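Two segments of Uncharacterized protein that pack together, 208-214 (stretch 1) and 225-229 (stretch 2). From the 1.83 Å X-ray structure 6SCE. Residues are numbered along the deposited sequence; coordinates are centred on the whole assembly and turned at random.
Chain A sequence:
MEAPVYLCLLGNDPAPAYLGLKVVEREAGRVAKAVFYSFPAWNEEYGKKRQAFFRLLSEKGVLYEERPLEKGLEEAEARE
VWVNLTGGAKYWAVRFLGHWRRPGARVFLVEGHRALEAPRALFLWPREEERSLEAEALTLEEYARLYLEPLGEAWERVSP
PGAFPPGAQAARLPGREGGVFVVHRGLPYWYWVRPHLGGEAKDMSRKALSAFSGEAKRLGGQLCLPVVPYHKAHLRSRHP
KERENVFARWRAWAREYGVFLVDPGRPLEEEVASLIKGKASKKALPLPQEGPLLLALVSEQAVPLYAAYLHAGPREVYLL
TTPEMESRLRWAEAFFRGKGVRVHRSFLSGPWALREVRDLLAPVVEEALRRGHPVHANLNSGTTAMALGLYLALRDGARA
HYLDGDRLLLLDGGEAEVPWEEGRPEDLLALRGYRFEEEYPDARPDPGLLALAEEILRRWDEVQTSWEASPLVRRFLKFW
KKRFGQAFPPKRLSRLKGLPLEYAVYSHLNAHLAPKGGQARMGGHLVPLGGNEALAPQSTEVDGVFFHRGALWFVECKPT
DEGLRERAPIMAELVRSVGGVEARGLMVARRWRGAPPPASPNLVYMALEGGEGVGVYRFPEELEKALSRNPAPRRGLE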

# COMPACT_ATOMS: atom_id res chain seq x y z
N ALA A 208 -9.63 17.04 3.26
CA ALA A 208 -8.35 17.53 3.77
C ALA A 208 -7.52 16.39 4.38
O ALA A 208 -6.30 16.36 4.21
CB ALA A 208 -8.54 18.66 4.78
N LEU A 209 -8.17 15.47 5.09
CA LEU A 209 -7.47 14.32 5.66
C LEU A 209 -6.88 13.41 4.59
O LEU A 209 -5.72 13.01 4.69
CB LEU A 209 -8.38 13.53 6.57
CG LEU A 209 -8.72 14.25 7.87
CD1 LEU A 209 -9.79 13.45 8.59
CD2 LEU A 209 -7.51 14.46 8.76
N SER A 210 -7.63 13.14 3.52
CA SER A 210 -7.14 12.27 2.48
C SER A 210 -6.01 12.92 1.73
O SER A 210 -4.97 12.27 1.45
CB SER A 210 -8.27 11.84 1.52
OG SER A 210 -8.79 12.90 0.76
N ALA A 211 -6.15 14.20 1.42
CA ALA A 211 -5.11 14.91 0.71
C ALA A 211 -3.80 14.99 1.53
O ALA A 211 -2.71 14.95 0.96
CB ALA A 211 -5.58 16.29 0.30
N PHE A 212 -3.93 15.10 2.85
CA PHE A 212 -2.78 15.21 3.74
C PHE A 212 -1.96 13.92 3.74
O PHE A 212 -0.75 13.95 3.78
CB PHE A 212 -3.24 15.53 5.17
CG PHE A 212 -2.14 15.98 6.06
CD1 PHE A 212 -1.61 17.25 5.92
CD2 PHE A 212 -1.60 15.11 7.00
CE1 PHE A 212 -0.60 17.69 6.75
CE2 PHE A 212 -0.56 15.54 7.81
CZ PHE A 212 -0.06 16.82 7.68
N SER A 213 -2.65 12.79 3.71
CA SER A 213 -2.00 11.51 3.63
C SER A 213 -1.23 11.35 2.30
O SER A 213 -0.06 10.96 2.29
CB SER A 213 -3.01 10.41 3.79
OG SER A 213 -2.42 9.22 3.32
N GLY A 214 -1.85 11.68 1.19
CA GLY A 214 -1.15 11.63 -0.11
C GLY A 214 0.04 12.58 -0.14
O GLY A 214 1.12 12.26 -0.67
N LEU A 225 5.09 9.34 8.10
CA LEU A 225 3.85 9.23 8.83
C LEU A 225 3.08 10.57 8.78
O LEU A 225 3.63 11.59 9.17
CB LEU A 225 4.18 8.89 10.28
CG LEU A 225 3.00 8.53 11.17
CD1 LEU A 225 2.26 7.31 10.67
CD2 LEU A 225 3.53 8.30 12.57
N PRO A 226 1.82 10.57 8.32
CA PRO A 226 1.01 11.78 8.41
C PRO A 226 0.44 11.87 9.82
O PRO A 226 -0.42 11.06 10.21
CB PRO A 226 -0.11 11.55 7.39
CG PRO A 226 0.19 10.22 6.73
CD PRO A 226 1.05 9.48 7.70
N VAL A 227 0.92 12.84 10.57
CA VAL A 227 0.54 12.97 11.98
C VAL A 227 -0.45 14.12 12.06
O VAL A 227 -0.12 15.22 11.63
CB VAL A 227 1.74 13.26 12.86
CG1 VAL A 227 1.29 13.38 14.32
CG2 VAL A 227 2.81 12.18 12.73
N VAL A 228 -1.67 13.84 12.54
CA VAL A 228 -2.72 14.84 12.53
C VAL A 228 -3.32 15.01 13.92
O VAL A 228 -4.04 14.11 14.39
CB VAL A 228 -3.81 14.49 11.52
CG1 VAL A 228 -4.99 15.48 11.63
CG2 VAL A 228 -3.25 14.56 10.11
N PRO A 229 -2.96 16.10 14.61
CA PRO A 229 -3.58 16.35 15.93
C PRO A 229 -4.98 16.84 15.70
O PRO A 229 -5.19 17.81 14.95
CB PRO A 229 -2.68 17.42 16.56
CG PRO A 229 -1.41 17.37 15.76
CD PRO A 229 -1.86 17.04 14.37

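A helix, residues 208 to 214, lies across a short strand, residues 225 to 229, with the two chain directions at 145°, closer to antiparallel than to parallel. The helix is part of a longer one that begins before Ala 208 and runs on past Gly 214. Its axis comes within 8.6 Å of the strand axis, but the spacing is uneven along the contact: the CA atoms of Ser 213 and Pro 226 are 5.7 Å apart, while those of Leu 209 and Val 228 stand 8.4 Å apart. At the wider end, Leu 209 and Val 228 meet through the ends of their side chains.

Within the helix, Phe 212 N donates a hydrogen bond to Ala 208 O at 3.0 Å, Ser 213 N to Leu 209 O at 3.2 Å and Gly 214 N to Ser 210 O at 3.2 Å, the usual i to i-4 pattern. No hydrogen bond crosses to the strand; the interactions across the contact are between apolar side chains, and 231 Å² is buried, both sides summed.

The first rule is alternation. On the strand, Pro 226 and Val 228 direct their CA-to-CB bonds toward the helix, whereas that of Val 227 points away. On the helix, the contacting residues are Leu 209, Phe 212 and Ser 213, the i, i+3, i+4 spacing that keeps side chains on one side of a helix; Ala 208, Ser 210, Ala 211 and Gly 214 make no contact.

Phe 212 is the centrepiece, with the largest covered area of any residue here. Its CA-to-CB bond points toward the strand, and with chi1 in t the ring reaches both inward-facing strand residues: CD2 lies 3.6 Å from Val 228 CG2 and 3.9 Å from Pro 226 CB. The ring meets these groups obliquely. Its CE2 also comes to 3.9 Å from Val 227 O, so Val 227 takes part through its backbone although its CA-to-CB bond points away.

At the wide end, the CA-to-CB bond of Leu 209 points sideways to the strand, but the end of the side chain comes nearer, bringing CD2 to 4.0 Å from Val 228 CG1. Val 228 CG2 packs on the ring and also lies 4.5 Å from Leu 209 CD2, while CG1 makes the nearer approach to that leucine methyl. At the narrow end, Ser 213, a small residue, lies where the backbones are close: its CA sits 4.0 Å from Pro 226 CG. Its OG is hydrogen-bonded elsewhere in the structure, so this polar group is satisfied beside an apolar proline ring.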